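Local atomic coordinates of YlqD protein (Synechococcus sp. WH 8102, PDB entry 4DCI), a protein that is of unknown function but pairs a small beta-sheet domain with a long antiparallel helical hairpin and associates with further copies of itself. Residues I16-V21 with G115-S120; A20-T25 with R104-D109; D57-Q62 with Q72-N77. All blocks are in the same frame, centred on the assembly; numbering follows the deposited sequence.

Contact 1: I16-V21 with G115-S120; sequences ITVRAV and GQLESS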
ATOM      1  N   ILE B  16      18.872 -10.731   0.800  1.00 44.94           N
ATOM      2  CA  ILE B  16      19.867 -11.671   0.288  1.00 47.72           C
ATOM      3  C   ILE B  16      19.760 -11.682  -1.232  1.00 48.64           C
ATOM      4  O   ILE B  16      18.661 -11.681  -1.787  1.00 46.81           O
ATOM      5  CB  ILE B  16      19.666 -13.103   0.846  1.00 50.74           C
ATOM      6  CG1 ILE B  16      19.910 -13.149   2.353  1.00 56.82           C
ATOM      7  CG2 ILE B  16      20.592 -14.110   0.184  1.00 50.19           C
ATOM      8  CD1 ILE B  16      21.189 -12.479   2.816  1.00 62.02           C
ATOM      9  N   THR B  17      20.902 -11.675  -1.907  1.00 50.38           N
ATOM     10  CA  THR B  17      20.907 -11.715  -3.357  1.00 48.23           C
ATOM     11  C   THR B  17      21.005 -13.154  -3.831  1.00 46.89           C
ATOM     12  O   THR B  17      21.821 -13.926  -3.337  1.00 50.80           O
ATOM     13  CB  THR B  17      22.060 -10.875  -3.922  1.00 49.84           C
ATOM     14  OG1 THR B  17      21.862  -9.506  -3.551  1.00 51.25           O
ATOM     15  CG2 THR B  17      22.129 -10.987  -5.441  1.00 52.70           C
ATOM     16  N   VAL B  18      20.153 -13.517  -4.777  1.00 46.12           N
ATOM     17  CA  VAL B  18      20.217 -14.839  -5.378  1.00 48.28           C
ATOM     18  C   VAL B  18      20.901 -14.714  -6.733  1.00 49.00           C
ATOM     19  O   VAL B  18      20.447 -13.962  -7.595  1.00 55.11           O
ATOM     20  CB  VAL B  18      18.812 -15.457  -5.550  1.00 47.29           C
ATOM     21  CG1 VAL B  18      18.906 -16.958  -5.784  1.00 43.82           C
ATOM     22  CG2 VAL B  18      17.964 -15.183  -4.323  1.00 45.07           C
ATOM     23  N   ARG B  19      22.011 -15.421  -6.906  1.00 50.14           N
ATOM     24  CA  ARG B  19      22.660 -15.523  -8.212  1.00 56.80           C
ATOM     25  C   ARG B  19      22.463 -16.940  -8.762  1.00 54.69           C
ATOM     26  O   ARG B  19      22.488 -17.904  -8.001  1.00 63.19           O
ATOM     27  CB  ARG B  19      24.154 -15.195  -8.100  1.00 61.33           C
ATOM     28  CG  ARG B  19      24.451 -13.754  -7.718  1.00 62.74           C
ATOM     29  CD  ARG B  19      25.914 -13.553  -7.361  1.00 68.12           C
ATOM     30  NE  ARG B  19      26.102 -12.310  -6.612  1.00 76.62           N
ATOM     31  CZ  ARG B  19      27.122 -12.055  -5.790  1.00 75.93           C
ATOM     32  NH1 ARG B  19      28.076 -12.957  -5.579  1.00 87.64           N
ATOM     33  NH2 ARG B  19      27.183 -10.891  -5.156  1.00 81.09           N
ATOM     34  N   ALA B  20      22.259 -17.075 -10.071  1.00 53.64           N
ATOM     35  CA  ALA B  20      22.094 -18.402 -10.684  1.00 54.02           C
ATOM     36  C   ALA B  20      23.254 -18.779 -11.581  1.00 52.72           C
ATOM     37  O   ALA B  20      23.776 -17.954 -12.340  1.00 53.86           O
ATOM     38  CB  ALA B  20      20.789 -18.494 -11.457  1.00 51.51           C
ATOM     39  N   VAL B  21      23.662 -20.034 -11.477  1.00 53.67           N
ATOM     40  CA  VAL B  21      24.609 -20.611 -12.415  1.00 57.63           C
ATOM     41  C   VAL B  21      23.828 -20.886 -13.695  1.00 59.96           C
ATOM     42  O   VAL B  21      22.715 -21.437 -13.645  1.00 58.67           O
ATOM     43  CB  VAL B  21      25.227 -21.919 -11.872  1.00 57.62           C
ATOM     44  CG1 VAL B  21      26.225 -22.502 -12.860  1.00 63.51           C
ATOM     45  CG2 VAL B  21      25.929 -21.673 -10.552  1.00 54.15           C
ATOM     46  N   GLY B 115      17.312 -11.728  -8.628  1.00 65.30           N
ATOM     47  CA  GLY B 115      16.429 -11.298  -7.540  1.00 66.05           C
ATOM     48  C   GLY B 115      16.958 -11.407  -6.119  1.00 63.90           C
ATOM     49  O   GLY B 115      18.125 -11.743  -5.897  1.00 59.82           O
ATOM     50  N   GLN B 116      16.068 -11.131  -5.162  1.00 59.81           N
ATOM     51  CA  GLN B 116      16.398 -10.957  -3.745  1.00 53.70           C
ATOM     52  C   GLN B 116      15.476 -11.764  -2.843  1.00 48.87           C
ATOM     53  O   GLN B 116      14.335 -12.028  -3.200  1.00 52.14           O
ATOM     54  CB  GLN B 116      16.212  -9.495  -3.361  1.00 53.71           C
ATOM     55  CG  GLN B 116      16.789  -8.502  -4.345  1.00 60.70           C
ATOM     56  CD  GLN B 116      18.188  -8.092  -3.967  1.00 65.11           C
ATOM     57  OE1 GLN B 116      18.422  -7.647  -2.843  1.00 68.47           O
ATOM     58  NE2 GLN B 116      19.128  -8.228  -4.901  1.00 73.57           N
ATOM     59  N   LEU B 117      15.958 -12.124  -1.658  1.00 46.49           N
ATOM     60  CA  LEU B 117      15.116 -12.746  -0.640  1.00 44.40           C
ATOM     61  C   LEU B 117      15.239 -12.006   0.672  1.00 43.16           C
ATOM     62  O   LEU B 117      16.341 -11.600   1.050  1.00 42.41           O
ATOM     63  CB  LEU B 117      15.537 -14.183  -0.421  1.00 43.95           C
ATOM     64  CG  LEU B 117      15.272 -15.108  -1.593  1.00 45.64           C
ATOM     65  CD1 LEU B 117      16.077 -16.379  -1.409  1.00 45.16           C
ATOM     66  CD2 LEU B 117      13.786 -15.408  -1.697  1.00 50.33           C
ATOM     67  N   GLU B 118      14.122 -11.839   1.377  1.00 40.94           N
ATOM     68  CA  GLU B 118      14.192 -11.230   2.697  1.00 40.70           C
ATOM     69  C   GLU B 118      14.916 -12.188   3.633  1.00 40.53           C
ATOM     70  O   GLU B 118      14.636 -13.395   3.645  1.00 38.46           O
ATOM     71  CB  GLU B 118      12.826 -10.854   3.281  1.00 39.67           C
ATOM     72  CG  GLU B 118      13.003 -10.118   4.610  1.00 44.95           C
ATOM     73  CD  GLU B 118      11.747  -9.973   5.457  1.00 48.32           C
ATOM     74  OE1 GLU B 118      10.700  -9.582   4.908  1.00 54.85           O
ATOM     75  OE2 GLU B 118      11.820 -10.225   6.689  1.00 53.48           O
ATOM     76  N   SER B 119      15.857 -11.631   4.394  1.00 40.89           N
ATOM     77  CA  SER B 119      16.631 -12.366   5.380  1.00 40.40           C
ATOM     78  C   SER B 119      16.760 -11.536   6.646  1.00 39.70           C
ATOM     79  O   SER B 119      16.202 -10.436   6.745  1.00 39.52           O
ATOM     80  CB  SER B 119      18.021 -12.671   4.833  1.00 43.29           C
ATOM     81  OG  SER B 119      18.826 -13.295   5.810  1.00 49.59           O
ATOM     82  N   SER B 120      17.496 -12.075   7.611  1.00 39.05           N
ATOM     83  CA  SER B 120      17.758 -11.385   8.856  1.00 38.41           C
ATOM     84  C   SER B 120      19.162 -11.752   9.302  1.00 40.24           C
ATOM     85  O   SER B 120      19.738 -12.684   8.767  1.00 45.52           O
ATOM     86  CB  SER B 120      16.727 -11.793   9.904  1.00 39.07           C
ATOM     87  OG  SER B 120      16.875 -13.157  10.229  1.00 41.62           O
TER
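Gly115 opens the pairing by giving its carbonyl to Val18: the bond from Val18 N to Gly115 O is 2.9 Å long and nearly straight (172°), though the donor is tilted from the carbonyl plane. With a phi of 75°, this position suits a residue that has no CB. Gln116 follows opposite Thr17 in a non-hydrogen-bonded pair, and the two side chains run alongside each other on the same face of the sheet. A bend at chi2 (-94°) sets Gln116 CD; beyond it NE2 makes a weak, strongly bent hydrogen bond of 3.3 Å to Thr17 OG1. Leu117 and Ile16 form the hydrogen-bonded pair. Ile16 N donates to Leu117 O at 2.7 Å, and Leu117 N returns a bond of similar length to Ile16 O. On the face shared with Ile16, Leu117 CD1 packs at 3.7 Å on Val18 CG2, while Leu129 and Met133 of the second subunit add to this apolar patch. Ser119 is buried, and its OG hydrogen-bonds to Thr11 O of the second subunit. Together these bonds make an antiparallel strand pair, 10-21 with 111-123, at the margin of the chain's mixed sheet, which runs on into the second subunit through Ser119 and Ser120.

Contact 2: A20-T25 with R104-D109; sequences AVVTPT and RELEMD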
ATOM      1  N   ALA B  20      22.259 -17.075 -10.071  1.00 53.64           N
ATOM      2  CA  ALA B  20      22.094 -18.402 -10.684  1.00 54.02           C
ATOM      3  C   ALA B  20      23.254 -18.779 -11.581  1.00 52.72           C
ATOM      4  O   ALA B  20      23.776 -17.954 -12.340  1.00 53.86           O
ATOM      5  CB  ALA B  20      20.789 -18.494 -11.457  1.00 51.51           C
ATOM      6  N   VAL B  21      23.662 -20.034 -11.477  1.00 53.67           N
ATOM      7  CA  VAL B  21      24.609 -20.611 -12.415  1.00 57.63           C
ATOM      8  C   VAL B  21      23.828 -20.886 -13.695  1.00 59.96           C
ATOM      9  O   VAL B  21      22.715 -21.437 -13.645  1.00 58.67           O
ATOM     10  CB  VAL B  21      25.227 -21.919 -11.872  1.00 57.62           C
ATOM     11  CG1 VAL B  21      26.225 -22.502 -12.860  1.00 63.51           C
ATOM     12  CG2 VAL B  21      25.929 -21.673 -10.552  1.00 54.15           C
ATOM     13  N   VAL B  22      24.384 -20.484 -14.835  1.00 59.98           N
ATOM     14  CA  VAL B  22      23.691 -20.720 -16.099  1.00 62.08           C
ATOM     15  C   VAL B  22      23.711 -22.208 -16.475  1.00 62.42           C
ATOM     16  O   VAL B  22      24.773 -22.797 -16.730  1.00 61.40           O
ATOM     17  CB  VAL B  22      24.207 -19.838 -17.258  1.00 62.43           C
ATOM     18  CG1 VAL B  22      23.397 -20.116 -18.520  1.00 61.14           C
ATOM     19  CG2 VAL B  22      24.109 -18.360 -16.901  1.00 57.21           C
ATOM     20  N   THR B  23      22.520 -22.801 -16.463  1.00 61.01           N
ATOM     21  CA  THR B  23      22.304 -24.173 -16.900  1.00 62.08           C
ATOM     22  C   THR B  23      21.285 -24.127 -18.019  1.00 63.17           C
ATOM     23  O   THR B  23      20.571 -23.133 -18.161  1.00 64.47           O
ATOM     24  CB  THR B  23      21.710 -25.060 -15.790  1.00 62.21           C
ATOM     25  OG1 THR B  23      20.355 -24.669 -15.532  1.00 60.44           O
ATOM     26  CG2 THR B  23      22.532 -24.986 -14.512  1.00 66.63           C
ATOM     27  N   PRO B  24      21.190 -25.207 -18.811  1.00 68.11           N
ATOM     28  CA  PRO B  24      20.188 -25.218 -19.867  1.00 66.57           C
ATOM     29  C   PRO B  24      18.771 -25.149 -19.294  1.00 62.99           C
ATOM     30  O   PRO B  24      17.954 -24.378 -19.790  1.00 63.66           O
ATOM     31  CB  PRO B  24      20.432 -26.561 -20.570  1.00 70.90           C
ATOM     32  CG  PRO B  24      21.825 -26.951 -20.195  1.00 73.38           C
ATOM     33  CD  PRO B  24      21.972 -26.457 -18.789  1.00 73.19           C
ATOM     34  N   THR B  25      18.487 -25.920 -18.247  1.00 61.41           N
ATOM     35  CA  THR B  25      17.179 -25.863 -17.600  1.00 60.19           C
ATOM     36  C   THR B  25      16.856 -24.426 -17.251  1.00 60.20           C
ATOM     37  O   THR B  25      15.734 -23.969 -17.448  1.00 66.38           O
ATOM     38  CB  THR B  25      17.123 -26.711 -16.317  1.00 62.49           C
ATOM     39  OG1 THR B  25      17.141 -28.101 -16.660  1.00 65.49           O
ATOM     40  CG2 THR B  25      15.853 -26.419 -15.526  1.00 60.72           C
ATOM     41  N   ARG B 104      19.572 -14.752 -23.867  1.00 62.76           N
ATOM     42  CA  ARG B 104      19.953 -15.602 -24.991  1.00 65.54           C
ATOM     43  C   ARG B 104      21.457 -15.629 -25.222  1.00 69.25           C
ATOM     44  O   ARG B 104      22.017 -16.674 -25.531  1.00 79.81           O
ATOM     45  CB  ARG B 104      19.243 -15.155 -26.263  1.00 65.94           C
ATOM     46  CG  ARG B 104      17.753 -15.443 -26.253  1.00 67.66           C
ATOM     47  CD  ARG B 104      17.068 -14.836 -27.461  1.00 65.46           C
ATOM     48  NE  ARG B 104      15.662 -15.214 -27.500  1.00 62.96           N
ATOM     49  CZ  ARG B 104      14.788 -14.755 -28.383  1.00 62.68           C
ATOM     50  NH1 ARG B 104      15.168 -13.890 -29.311  1.00 68.27           N
ATOM     51  NH2 ARG B 104      13.529 -15.161 -28.337  1.00 73.27           N
ATOM     52  N   GLU B 105      22.102 -14.482 -25.047  1.00 68.35           N
ATOM     53  CA  GLU B 105      23.533 -14.346 -25.271  1.00 77.42           C
ATOM     54  C   GLU B 105      24.394 -14.873 -24.102  1.00 83.79           C
ATOM     55  O   GLU B 105      25.598 -14.608 -24.046  1.00 88.15           O
ATOM     56  CB  GLU B 105      23.848 -12.879 -25.549  1.00 87.62           C
ATOM     57  CG  GLU B 105      25.129 -12.634 -26.326  1.00104.09           C
ATOM     58  CD  GLU B 105      25.709 -11.260 -26.049  1.00117.97           C
ATOM     59  OE1 GLU B 105      25.425 -10.700 -24.964  1.00123.74           O
ATOM     60  OE2 GLU B 105      26.450 -10.739 -26.913  1.00129.64           O
ATOM     61  N   LEU B 106      23.783 -15.618 -23.178  1.00 83.65           N
ATOM     62  CA  LEU B 106      24.511 -16.197 -22.037  1.00 86.87           C
ATOM     63  C   LEU B 106      25.056 -17.597 -22.309  1.00 88.83           C
ATOM     64  O   LEU B 106      24.403 -18.413 -22.965  1.00 76.57           O
ATOM     65  CB  LEU B 106      23.634 -16.254 -20.784  1.00 81.25           C
ATOM     66  CG  LEU B 106      23.349 -14.988 -19.974  1.00 82.64           C
ATOM     67  CD1 LEU B 106      22.433 -15.338 -18.810  1.00 67.45           C
ATOM     68  CD2 LEU B 106      24.628 -14.328 -19.471  1.00 84.02           C
ATOM     69  N   GLU B 107      26.248 -17.866 -21.772  1.00 87.39           N
ATOM     70  CA  GLU B 107      26.901 -19.169 -21.896  1.00 82.62           C
ATOM     71  C   GLU B 107      26.723 -19.990 -20.626  1.00 77.34           C
ATOM     72  O   GLU B 107      26.528 -19.434 -19.543  1.00 75.32           O
ATOM     73  CB  GLU B 107      28.389 -18.993 -22.199  1.00 84.44           C
ATOM     74  CG  GLU B 107      28.686 -18.524 -23.616  1.00 95.55           C
ATOM     75  CD  GLU B 107      29.916 -17.636 -23.697  1.00 98.82           C
ATOM     76  OE1 GLU B 107      30.247 -16.966 -22.691  1.00 99.56           O
ATOM     77  OE2 GLU B 107      30.548 -17.597 -24.774  1.00113.35           O
HETATM   78  N   MSE B 108      26.789 -21.314 -20.769  1.00 74.52           N
HETATM   79  CA  MSE B 108      26.730 -22.229 -19.631  1.00 75.51           C
HETATM   80  C   MSE B 108      27.810 -21.902 -18.605  1.00 75.54           C
HETATM   81  O   MSE B 108      28.912 -21.462 -18.961  1.00 74.15           O
HETATM   82  CB  MSE B 108      26.889 -23.684 -20.088  1.00 78.41           C
HETATM   83  CG  MSE B 108      25.836 -24.189 -21.063  1.00 82.68           C
HETATM   84 SE   MSE B 108      24.012 -23.961 -20.428  0.75 74.41          SE
HETATM   85  CE  MSE B 108      23.527 -22.396 -21.468  1.00 68.19           C
ATOM     86  N   ASP B 109      27.478 -22.108 -17.332  1.00 74.39           N
ATOM     87  CA  ASP B 109      28.416 -21.907 -16.217  1.00 73.41           C
ATOM     88  C   ASP B 109      28.786 -20.444 -15.915  1.00 69.82           C
ATOM     89  O   ASP B 109      29.600 -20.174 -15.026  1.00 64.47           O
ATOM     90  CB  ASP B 109      29.672 -22.773 -16.391  1.00 74.87           C
ATOM     91  CG  ASP B 109      29.365 -24.256 -16.368  1.00 79.91           C
ATOM     92  OD1 ASP B 109      28.413 -24.662 -15.666  1.00 78.61           O
ATOM     93  OD2 ASP B 109      30.076 -25.021 -17.051  1.00 83.44           O
TER
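Val22 and Asp109 meet at the strand-to-helix junction at the base of the helical hairpin, where strand 10-21 gives way to helix 24-60 and the chain returning from helix 69-104 heads into strand 111-123. Between these two segments a single backbone bond forms: Asp109 N donates to Val22 O at 2.9 Å, almost straight (174°), in the carbonyl plane and on a lone pair. Val22 also has a backbone bond with Gln110, next along. Asp109 has positive phi (70°), a left-handed helical conformation that aspartate tolerates better than most residues, and its OD1 forms a salt bridge with Arg140. Val22 is buried and supplies the main apolar contact of the junction. Its CB lies 3.3 Å from Glu107 O, and its two methyls part to serve different neighbours. CG1, anti to the backbone N (chi1 -178°), meets Met108 CE at 3.7 Å; CG2 meets Leu106 CD1 at 3.9 Å. A compact, branched side chain fits here because it reaches both and brings no polar group into this buried place. An alanine here, lacking CG1 and CG2, would probably open a gap next to Leu106 CD1 and Met108 CE and leave the selenomethionine end freer to turn. Thr23 has its CB directed away from 104-109 and acts as N-cap of helix 24-60: its OG1 bonds to Trp26 N, and also to Asp141. Pro24 follows well, since the first turn of a helix does not need its missing N-H. Lys27, one turn into the helix, bonds through NZ to Leu106 O. Met108, present as selenomethionine, has a chain bent at chi2 and chi3, and its SE rests 3.6 Å from Pro24 CD and 3.5 Å from Pro24 N.

Contact 3: D57-Q62 with Q72-N77; sequences DQVRRQ and QEQVAN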
ATOM      1  N   ASP B  57     -15.812   7.256 -27.905  1.00116.48           N
ATOM      2  CA  ASP B  57     -17.090   7.213 -28.622  1.00128.52           C
ATOM      3  C   ASP B  57     -18.306   7.497 -27.737  1.00126.13           C
ATOM      4  O   ASP B  57     -19.284   8.084 -28.201  1.00118.54           O
ATOM      5  CB  ASP B  57     -17.257   5.877 -29.342  1.00136.28           C
ATOM      6  CG  ASP B  57     -16.344   5.744 -30.541  1.00135.80           C
ATOM      7  OD1 ASP B  57     -15.285   6.405 -30.571  1.00129.50           O
ATOM      8  OD2 ASP B  57     -16.684   4.973 -31.459  1.00139.07           O
ATOM      9  N   GLN B  58     -18.232   7.079 -26.472  1.00129.38           N
ATOM     10  CA  GLN B  58     -19.291   7.330 -25.490  1.00141.37           C
ATOM     11  C   GLN B  58     -19.430   8.820 -25.205  1.00135.61           C
ATOM     12  O   GLN B  58     -20.532   9.367 -25.234  1.00138.47           O
ATOM     13  CB  GLN B  58     -19.004   6.601 -24.173  1.00136.44           C
ATOM     14  CG  GLN B  58     -19.064   5.084 -24.236  1.00148.73           C
ATOM     15  CD  GLN B  58     -18.759   4.440 -22.894  1.00159.95           C
ATOM     16  OE1 GLN B  58     -19.550   4.525 -21.956  1.00165.83           O
ATOM     17  NE2 GLN B  58     -17.608   3.788 -22.799  1.00151.54           N
ATOM     18  N   VAL B  59     -18.294   9.457 -24.931  1.00122.98           N
ATOM     19  CA  VAL B  59     -18.223  10.875 -24.575  1.00126.23           C
ATOM     20  C   VAL B  59     -18.746  11.777 -25.696  1.00128.99           C
ATOM     21  O   VAL B  59     -19.396  12.788 -25.429  1.00129.99           O
ATOM     22  CB  VAL B  59     -16.784  11.267 -24.147  1.00111.98           C
ATOM     23  CG1 VAL B  59     -16.600  12.776 -24.088  1.00116.66           C
ATOM     24  CG2 VAL B  59     -16.446  10.653 -22.796  1.00112.05           C
ATOM     25  N   ARG B  60     -18.479  11.397 -26.942  1.00123.63           N
ATOM     26  CA  ARG B  60     -18.977  12.129 -28.108  1.00136.83           C
ATOM     27  C   ARG B  60     -20.505  12.208 -28.116  1.00146.00           C
ATOM     28  O   ARG B  60     -21.076  13.232 -28.489  1.00150.16           O
ATOM     29  CB  ARG B  60     -18.469  11.488 -29.402  1.00134.63           C
ATOM     30  CG  ARG B  60     -16.961  11.573 -29.600  1.00130.29           C
ATOM     31  CD  ARG B  60     -16.560  12.706 -30.532  1.00128.83           C
ATOM     32  NE  ARG B  60     -15.136  13.026 -30.426  1.00127.20           N
ATOM     33  CZ  ARG B  60     -14.159  12.380 -31.059  1.00120.67           C
ATOM     34  NH1 ARG B  60     -12.903  12.764 -30.887  1.00118.03           N
ATOM     35  NH2 ARG B  60     -14.428  11.353 -31.858  1.00120.52           N
ATOM     36  N   ARG B  61     -21.156  11.129 -27.685  1.00149.41           N
ATOM     37  CA  ARG B  61     -22.614  11.074 -27.589  1.00161.83           C
ATOM     38  C   ARG B  61     -23.188  11.884 -26.418  1.00161.46           C
ATOM     39  O   ARG B  61     -24.142  11.453 -25.768  1.00175.51           O
ATOM     40  CB  ARG B  61     -23.079   9.619 -27.495  1.00155.61           C
ATOM     41  CG  ARG B  61     -23.491   9.008 -28.819  1.00157.81           C
ATOM     42  CD  ARG B  61     -24.180   7.676 -28.591  1.00167.70           C
ATOM     43  NE  ARG B  61     -25.089   7.349 -29.683  1.00180.16           N
ATOM     44  CZ  ARG B  61     -24.740   6.701 -30.790  1.00188.29           C
ATOM     45  NH1 ARG B  61     -23.489   6.294 -30.969  1.00161.96           N
ATOM     46  NH2 ARG B  61     -25.648   6.457 -31.723  1.00192.09           N
ATOM     47  N   GLN B  62     -22.606  13.051 -26.152  1.00151.92           N
ATOM     48  CA  GLN B  62     -23.122  13.964 -25.132  1.00155.03           C
ATOM     49  C   GLN B  62     -23.715  15.205 -25.778  1.00161.21           C
ATOM     50  O   GLN B  62     -24.732  15.728 -25.322  1.00160.40           O
ATOM     51  CB  GLN B  62     -22.018  14.390 -24.169  1.00139.62           C
ATOM     52  CG  GLN B  62     -21.732  13.414 -23.042  1.00139.79           C
ATOM     53  CD  GLN B  62     -20.588  13.879 -22.159  1.00137.20           C
ATOM     54  OE1 GLN B  62     -20.317  15.074 -22.048  1.00137.56           O
ATOM     55  NE2 GLN B  62     -19.909  12.932 -21.525  1.00134.92           N
ATOM     56  N   GLN B  72     -14.566  18.092 -26.019  1.00 67.73           N
ATOM     57  CA  GLN B  72     -13.238  18.108 -26.597  1.00 73.21           C
ATOM     58  C   GLN B  72     -12.117  18.012 -25.569  1.00 72.96           C
ATOM     59  O   GLN B  72     -11.087  17.404 -25.840  1.00 76.94           O
ATOM     60  CB  GLN B  72     -13.054  19.326 -27.500  1.00 78.63           C
ATOM     61  CG  GLN B  72     -13.517  19.076 -28.929  1.00 92.82           C
ATOM     62  CD  GLN B  72     -12.813  17.886 -29.571  1.00105.11           C
ATOM     63  OE1 GLN B  72     -11.589  17.736 -29.470  1.00101.46           O
ATOM     64  NE2 GLN B  72     -13.587  17.029 -30.230  1.00119.31           N
ATOM     65  N   GLU B  73     -12.328  18.590 -24.390  1.00 70.68           N
ATOM     66  CA  GLU B  73     -11.324  18.533 -23.326  1.00 71.90           C
ATOM     67  C   GLU B  73     -11.245  17.131 -22.710  1.00 71.78           C
ATOM     68  O   GLU B  73     -10.154  16.641 -22.401  1.00 63.17           O
ATOM     69  CB  GLU B  73     -11.572  19.629 -22.267  1.00 80.80           C
ATOM     70  CG  GLU B  73     -12.156  19.170 -20.933  1.00 87.88           C
ATOM     71  CD  GLU B  73     -11.221  19.406 -19.754  1.00 88.78           C
ATOM     72  OE1 GLU B  73     -11.067  20.573 -19.341  1.00 92.10           O
ATOM     73  OE2 GLU B  73     -10.662  18.431 -19.219  1.00 90.35           O
ATOM     74  N   GLN B  74     -12.401  16.489 -22.546  1.00 73.40           N
ATOM     75  CA  GLN B  74     -12.446  15.129 -22.019  1.00 74.04           C
ATOM     76  C   GLN B  74     -11.668  14.201 -22.942  1.00 69.57           C
ATOM     77  O   GLN B  74     -10.816  13.439 -22.488  1.00 70.85           O
ATOM     78  CB  GLN B  74     -13.880  14.630 -21.894  1.00 77.68           C
ATOM     79  CG  GLN B  74     -14.755  15.378 -20.908  1.00 82.68           C
ATOM     80  CD  GLN B  74     -16.180  14.865 -20.933  1.00 92.67           C
ATOM     81  OE1 GLN B  74     -16.454  13.749 -20.490  1.00104.30           O
ATOM     82  NE2 GLN B  74     -17.098  15.673 -21.464  1.00100.17           N
ATOM     83  N   VAL B  75     -11.962  14.283 -24.238  1.00 65.63           N
ATOM     84  CA  VAL B  75     -11.257  13.507 -25.254  1.00 63.58           C
ATOM     85  C   VAL B  75      -9.744  13.718 -25.112  1.00 61.27           C
ATOM     86  O   VAL B  75      -8.986  12.754 -24.964  1.00 57.35           O
ATOM     87  CB  VAL B  75     -11.760  13.853 -26.678  1.00 61.92           C
ATOM     88  CG1 VAL B  75     -10.905  13.188 -27.742  1.00 56.21           C
ATOM     89  CG2 VAL B  75     -13.212  13.430 -26.848  1.00 68.47           C
ATOM     90  N   ALA B  76      -9.313  14.979 -25.114  1.00 61.05           N
ATOM     91  CA  ALA B  76      -7.898  15.302 -24.936  1.00 59.78           C
ATOM     92  C   ALA B  76      -7.331  14.616 -23.699  1.00 60.56           C
ATOM     93  O   ALA B  76      -6.240  14.055 -23.761  1.00 66.72           O
ATOM     94  CB  ALA B  76      -7.680  16.806 -24.866  1.00 52.96           C
ATOM     95  N   ASN B  77      -8.081  14.647 -22.594  1.00 57.01           N
ATOM     96  CA  ASN B  77      -7.695  13.947 -21.367  1.00 62.58           C
ATOM     97  C   ASN B  77      -7.603  12.432 -21.543  1.00 62.93           C
ATOM     98  O   ASN B  77      -6.628  11.814 -21.095  1.00 61.46           O
ATOM     99  CB  ASN B  77      -8.651  14.275 -20.219  1.00 64.76           C
ATOM    100  CG  ASN B  77      -8.455  15.671 -19.675  1.00 67.62           C
ATOM    101  OD1 ASN B  77      -7.331  16.136 -19.497  1.00 67.40           O
ATOM    102  ND2 ASN B  77      -9.557  16.346 -19.395  1.00 77.31           N
TER
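Gln74 NE2 has two partners, both in weak hydrogen bonds: one across the contact, Gln62 OE1 at 3.3 Å, the other Arg70 O, one turn back in its own helix. The first bond is fairly straight (166°). The two glutamine side chains, each extended beyond CG, reach toward one another tip to tip, with their amide planes turned 34° apart. Glutamine suits both positions, because a long, flexible chain can bring an uncharged amide from one backbone to the other, where it can serve as donor or acceptor. The other end of the Gln74 amide, OE1, lies 3.7 Å from Val59 CG1, so the valine packs against the amide group as well as against hydrocarbon. Val59 and Val75 are the closest pair across the backbones, with their CA atoms 7.5 Å apart. They belong to the antiparallel helical hairpin formed by helices 24-60 and 69-104, a region predicted to be coiled coil, and lie near its turn. Small branched residues suit such an interface: Val59 CG1 comes within 4.4 Å of Val75 CG2, and Val71 also touches Val59, extending the apolar seam. Other copies of the protein cover this tip. Gln80 of the second subunit packs on Val59, and Val55 of the third subunit on Ala76. Beside the seam, Arg60 bends at chi2 (-99°) and crosses Val75 at about a right angle. Arginine suits this exposed place, since its long chain can reach the facing helix without its charge having to be buried. Val75 meets the Arg60 guanidinium obliquely, with Arg60 NH1 3.8 Å from Val75 CG1. Gln72 NE2, also oblique, is 4.3 Å from Arg60 NE, a contact without a hydrogen bond.

Overall arrangement
The three contacts follow the chain out from the sheet and back. Contacts 1 and 2 are neighbours, with centres 18 Å apart; they share Ala20 and Val21 on strand 10-21, which pairs with strand 111-123 before leading into helix 24-60. Contact 3 is nested in sequence inside the loops closed by the other two. It lies on the opposite side of the chain's centre, its own centre about 49 Å from that of contact 1 and 52 Å from that of contact 2. Helices 24-60 and 69-104 span this distance, giving an elongated protein whose sheet and hairpin tip, contacts 1 and 3, both touch the second subunit.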